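Local coordinates for protein diphosphomevalonate decarboxylase, putative (Trypanosoma brucei, PDB 2HKE) that probably catalyses the ATP-dependent decarboxylation of (R)-5-diphosphomevalonate to isopentenyl diphosphate in the mevalonate pathway, at residues G202-Q205 and S206-T209; D249-Q252 and E253-T257; P211-K214 and K215-S218. The protein carries 1 engineered substitution. All coordinates share one frame; numbering follows the deposited sequence.

Contact 1: residues G202-Q205 and S206-T209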
# COMPACT_ATOMS: atom_id res chain seq x y z
N GLY A 202 0.27 -5.96 16.01
CA GLY A 202 -1.19 -6.03 16.13
C GLY A 202 -1.79 -7.20 15.39
O GLY A 202 -2.74 -7.85 15.86
N MET A 203 -1.28 -7.47 14.19
CA MET A 203 -1.89 -8.51 13.37
C MET A 203 -1.74 -9.87 14.04
O MET A 203 -2.66 -10.70 13.96
CB MET A 203 -1.36 -8.55 11.91
CG MET A 203 0.07 -8.95 11.72
SD MET A 203 0.47 -9.07 9.93
CE MET A 203 0.45 -7.35 9.46
N GLN A 204 -0.63 -10.09 14.72
CA GLN A 204 -0.49 -11.37 15.42
C GLN A 204 -1.39 -11.37 16.70
O GLN A 204 -1.91 -12.40 17.08
CB GLN A 204 0.96 -11.64 15.77
CG GLN A 204 1.86 -11.81 14.52
CD GLN A 204 1.26 -12.79 13.49
OE1 GLN A 204 0.56 -12.38 12.56
NE2 GLN A 204 1.46 -14.08 13.72
N GLN A 205 -1.57 -10.22 17.31
CA GLN A 205 -2.48 -10.16 18.46
C GLN A 205 -3.90 -10.47 18.00
O GLN A 205 -4.63 -11.20 18.65
CB GLN A 205 -2.36 -8.79 19.13
CG GLN A 205 -2.90 -8.76 20.56
CD GLN A 205 -2.13 -9.63 21.56
OE1 GLN A 205 -1.00 -10.10 21.30
NE2 GLN A 205 -2.75 -9.85 22.75
N SER A 206 -4.30 -9.96 16.84
CA SER A 206 -5.61 -10.33 16.25
C SER A 206 -5.71 -11.80 15.97
O SER A 206 -6.69 -12.41 16.24
CB SER A 206 -5.88 -9.55 14.94
OG SER A 206 -5.96 -8.16 15.17
N LEU A 207 -4.67 -12.40 15.43
CA LEU A 207 -4.71 -13.78 15.10
C LEU A 207 -4.87 -14.60 16.35
O LEU A 207 -5.58 -15.60 16.32
CB LEU A 207 -3.45 -14.21 14.35
CG LEU A 207 -3.41 -15.58 13.71
CD1 LEU A 207 -4.57 -15.86 12.74
CD2 LEU A 207 -2.03 -15.64 12.95
N LYS A 208 -4.21 -14.17 17.43
CA LYS A 208 -4.29 -14.86 18.73
C LYS A 208 -5.65 -14.72 19.43
O LYS A 208 -6.09 -15.65 20.10
CB LYS A 208 -3.21 -14.30 19.65
CG LYS A 208 -2.94 -15.08 20.95
CD LYS A 208 -2.05 -14.28 21.86
CE LYS A 208 -1.63 -15.07 23.12
NZ LYS A 208 -0.66 -14.27 23.95
N THR A 209 -6.29 -13.56 19.31
CA THR A 209 -7.40 -13.19 20.18
C THR A 209 -8.73 -12.82 19.53
O THR A 209 -9.78 -12.96 20.18
CB THR A 209 -6.98 -12.04 21.11
OG1 THR A 209 -6.77 -10.83 20.36
CG2 THR A 209 -5.67 -12.42 21.88
O HOH W 1 0.33 -12.34 22.10
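Q205 and T209 meet at the C-terminal end of helix 199-209, a short alpha-helix of the C-terminal domain of this GHMP-superfamily enzyme. The carbonyl O of Q205 takes two donors from T209: the backbone N in the ordinary i to i+4 bond, and the hydroxyl OG1 at 2.8 Å, which stands 43° above the carbonyl plane. A chi1 of 68°, placing OG1 between the backbone N and the carbonyl carbon of T209, turns the hydroxyl back onto the preceding turn; OG1 also accepts from the backbone N of E259. The Q205 side chain leaves with CG anti to its N and then bends at chi2, which lays the amide beside T209, NE2 of Q205 coming 4.0 Å from CG2 of T209. That NE2 donates to the carbonyl of E259, while OE1 is bridged through one water to NZ of K208.

On an adjacent face, Q204 and L207 run alongside each other in the same direction. NE2 of Q204 comes to 3.9 Å from CD2 of L207; OE1 of Q204 is held by the backbone N of K22 and its NE2 more weakly by E27, so the amide ties the helix to the loop carrying K22. On the buried face the hydroxyl of S206 bonds with T258 and with NE1 of W20. The main-chain bond of the same residue, S206 N to G202 O, is 2.8 Å long with an N-H...O angle of 164°.

Contact 2: residues D249-Q252 and E253-T257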
# COMPACT_ATOMS: atom_id res chain seq x y z
N ASP A 249 -14.39 -2.87 6.38
CA ASP A 249 -15.22 -3.01 7.59
C ASP A 249 -14.72 -4.17 8.45
O ASP A 249 -14.62 -4.02 9.71
CB ASP A 249 -16.69 -3.26 7.23
CG ASP A 249 -17.36 -2.07 6.59
OD1 ASP A 249 -16.86 -0.92 6.62
OD2 ASP A 249 -18.49 -2.29 6.06
N ASP A 250 -14.41 -5.29 7.82
CA ASP A 250 -13.99 -6.49 8.55
C ASP A 250 -12.67 -6.30 9.29
O ASP A 250 -12.54 -6.74 10.46
CB ASP A 250 -13.93 -7.72 7.65
CG ASP A 250 -15.31 -8.32 7.30
OD1 ASP A 250 -16.37 -7.88 7.81
OD2 ASP A 250 -15.32 -9.30 6.48
N LEU A 251 -11.70 -5.63 8.68
CA LEU A 251 -10.44 -5.38 9.37
C LEU A 251 -10.65 -4.47 10.57
O LEU A 251 -10.08 -4.70 11.65
CB LEU A 251 -9.45 -4.74 8.40
CG LEU A 251 -8.10 -4.35 8.97
CD1 LEU A 251 -7.42 -5.56 9.66
CD2 LEU A 251 -7.17 -3.81 7.86
N GLN A 252 -11.53 -3.48 10.43
CA GLN A 252 -11.81 -2.62 11.59
C GLN A 252 -12.51 -3.46 12.70
O GLN A 252 -12.21 -3.26 13.89
CB GLN A 252 -12.61 -1.37 11.21
CG GLN A 252 -11.73 -0.34 10.48
CD GLN A 252 -12.49 0.79 9.88
OE1 GLN A 252 -13.72 0.69 9.64
NE2 GLN A 252 -11.77 1.87 9.58
N GLU A 253 -13.38 -4.37 12.33
CA GLU A 253 -14.07 -5.20 13.32
C GLU A 253 -13.11 -6.18 13.95
O GLU A 253 -13.20 -6.46 15.18
CB GLU A 253 -15.28 -5.90 12.72
CG GLU A 253 -16.17 -6.51 13.81
CD GLU A 253 -17.35 -7.34 13.28
OE1 GLU A 253 -17.54 -7.42 12.04
OE2 GLU A 253 -18.08 -7.94 14.13
N ILE A 254 -12.20 -6.73 13.15
CA ILE A 254 -11.14 -7.58 13.69
C ILE A 254 -10.33 -6.85 14.74
O ILE A 254 -10.09 -7.38 15.83
CB ILE A 254 -10.24 -8.14 12.58
CG1 ILE A 254 -11.02 -9.21 11.81
CG2 ILE A 254 -9.00 -8.78 13.20
CD1 ILE A 254 -10.47 -9.52 10.44
N CYS A 255 -9.90 -5.64 14.41
CA CYS A 255 -9.14 -4.83 15.35
C CYS A 255 -9.96 -4.56 16.62
O CYS A 255 -9.44 -4.61 17.73
CB CYS A 255 -8.69 -3.56 14.67
SG CYS A 255 -7.28 -3.92 13.54
N ALA A 256 -11.24 -4.26 16.46
CA ALA A 256 -12.09 -3.91 17.61
C ALA A 256 -12.33 -5.10 18.54
O ALA A 256 -12.60 -4.89 19.70
CB ALA A 256 -13.46 -3.37 17.11
N THR A 257 -12.25 -6.32 18.02
CA THR A 257 -12.46 -7.56 18.77
C THR A 257 -11.15 -8.29 19.12
O THR A 257 -11.15 -9.45 19.57
CB THR A 257 -13.33 -8.49 17.98
OG1 THR A 257 -12.70 -8.82 16.75
CG2 THR A 257 -14.72 -7.87 17.68
O HOH W 2 -17.31 -6.16 9.95
O HOH W 3 -17.36 -9.88 10.02
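The carboxylate oxygen OD1 of D250 and OE1 of E253, one helical turn on, are gripped by the same two waters, each donating to both oxygens. Water 2 lies 2.5 Å from E253 OE1. It is 2.9 Å from D250 OD1, and water 3 makes longer bonds to the same pair. D250 OD1 and E253 OE1 themselves stand 4.4 Å apart, like charges separated but bridged. E253 gets there with CG anti to its own N (chi1 -167°) and an extended chain. The other oxygen of D250, OD2, forms a salt bridge with R224 of helix 213-234.

This is the last stretch of helix 237-256, in the C-terminal domain. Its main-chain i to i+4 bonds run unbroken from E253 to A256, and the shortest, I254 N to D250 O, measures 2.7 Å at 163°. The same D250 carbonyl is brushed by the I254 side chain: CG1 of I254, turned anti to the carbonyl carbon of its own residue, comes within 3.2 Å of D250 O, and CD1 follows it. Beyond, I254 packs on M213 and R216. L251 and C255 touch loosely on another face, L251 CD1 to C255 SG 4.2 Å, with W20 against L251. The helix ends at T257, the first residue to leave helical angles; its backbone N still reaches the carbonyl O of E253, and its OG1 bonds with S210.

D250 and E253 lie close enough to repel, and the shared waters together with R224 probably offset this; without them, one of the two acids might be easier to protonate.

Contact 3: residues P211-K214 and K215-S218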
# COMPACT_ATOMS: atom_id res chain seq x y z
N PRO A 211 -12.08 -13.25 17.76
CA PRO A 211 -12.86 -14.44 17.40
C PRO A 211 -13.21 -14.49 15.94
O PRO A 211 -13.73 -15.49 15.49
CB PRO A 211 -14.14 -14.30 18.25
CG PRO A 211 -14.31 -12.85 18.36
CD PRO A 211 -12.87 -12.35 18.62
N LEU A 212 -12.93 -13.42 15.18
CA LEU A 212 -13.34 -13.34 13.77
C LEU A 212 -12.36 -13.89 12.73
O LEU A 212 -12.70 -14.05 11.55
CB LEU A 212 -13.68 -11.88 13.44
CG LEU A 212 -14.70 -11.25 14.39
CD1 LEU A 212 -14.90 -9.82 14.02
CD2 LEU A 212 -16.00 -12.05 14.39
N MET A 213 -11.14 -14.17 13.17
CA MET A 213 -10.06 -14.55 12.26
C MET A 213 -10.21 -15.94 11.65
O MET A 213 -9.90 -16.15 10.48
CB MET A 213 -8.71 -14.38 12.95
CG MET A 213 -8.37 -12.92 13.17
SD MET A 213 -7.97 -12.10 11.65
CE MET A 213 -6.31 -12.80 11.43
N LYS A 214 -10.71 -16.92 12.41
CA LYS A 214 -10.83 -18.26 11.88
C LYS A 214 -11.66 -18.39 10.61
O LYS A 214 -11.25 -19.07 9.63
CB LYS A 214 -11.43 -19.18 12.96
CG LYS A 214 -11.46 -20.68 12.60
CD LYS A 214 -12.18 -21.44 13.72
CE LYS A 214 -12.39 -22.88 13.41
NZ LYS A 214 -11.08 -23.62 13.50
N LYS A 215 -12.86 -17.79 10.64
CA LYS A 215 -13.79 -17.83 9.53
C LYS A 215 -13.25 -16.96 8.40
O LYS A 215 -13.40 -17.30 7.24
CB LYS A 215 -15.18 -17.33 9.91
CG LYS A 215 -16.17 -17.47 8.78
CD LYS A 215 -17.62 -17.22 9.24
CE LYS A 215 -18.16 -15.91 8.68
NZ LYS A 215 -18.07 -14.82 9.63
N ARG A 216 -12.59 -15.87 8.76
CA ARG A 216 -11.97 -14.99 7.72
C ARG A 216 -10.97 -15.76 6.85
O ARG A 216 -11.02 -15.67 5.63
CB ARG A 216 -11.34 -13.77 8.36
CG ARG A 216 -10.53 -12.92 7.36
CD ARG A 216 -9.98 -11.67 7.95
NE ARG A 216 -9.16 -11.02 6.93
CZ ARG A 216 -9.62 -10.49 5.80
NH1 ARG A 216 -10.93 -10.38 5.55
NH2 ARG A 216 -8.74 -9.99 4.93
N ILE A 217 -10.08 -16.50 7.49
CA ILE A 217 -9.01 -17.21 6.82
C ILE A 217 -9.55 -18.39 6.07
O ILE A 217 -9.18 -18.67 4.94
CB ILE A 217 -7.94 -17.64 7.86
CG1 ILE A 217 -7.28 -16.38 8.42
CG2 ILE A 217 -6.94 -18.66 7.26
CD1 ILE A 217 -6.46 -16.55 9.69
N SER A 218 -10.47 -19.11 6.71
CA SER A 218 -10.95 -20.33 6.13
C SER A 218 -11.95 -20.13 5.01
O SER A 218 -11.91 -20.84 4.01
CB SER A 218 -11.60 -21.18 7.22
OG SER A 218 -11.90 -22.43 6.68
O HOH W 4 -15.16 -13.71 10.64
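L212 opens the contact: its carbonyl O accepts a weak bond from R216 N and a firmer one, 2.6 Å, from a water that in turn accepts a weak bond from NZ of K215. The K215 chain can approach that water because it starts with CG anti to its N and then bends at chi3 and chi4. L212 N in turn bonds with the hydroxyl of S210.

M213 comes next, buried, and carries the apolar part. Its chain bends at both chi2 and chi3 (-71° and -75°), curling the thioether so that the terminal CE passes obliquely by I217, 4.1 Å from CD1, while SD is 4.2 Å from CD of R216. This is the N-terminal part of helix 213-234, which follows helix 199-209 in the C-terminal domain. M213 O accepts from I217 N at 3.0 Å and 160°, and CG1 of I217 comes within 3.3 Å of the same oxygen. R216 stretches away from CG to NE, and its guanidinium reaches E247 in a salt bridge and the carbonyl of K18.

K214 closes the segment, its carbonyl O taking the backbone N of S218 at 3.0 Å and lying 3.2 Å from that serine's CB.

How the contacts relate
The three contacts sit on consecutive helices of the C-terminal domain, with centres 11 Å apart in every pairing, and all touch one another. Contacts 1 and 3 meet through L207, whose CD1 is 3.7 Å from CD1 of I217 and 3.8 Å from CE of M213. Contacts 2 and 3 meet where I254 CD1 packs on CD of R216 and where E253 CG approaches CD1 of L212 at 3.5 Å. Between contacts 1 and 2, S206 CB lies 3.7 Å from CG2 of I254, closing the triangle. In contact 1 the side chain of M203 lies about 4 Å from a bound sulfate, which may mark a pocket, although the ion probably comes from the crystallisation liquor.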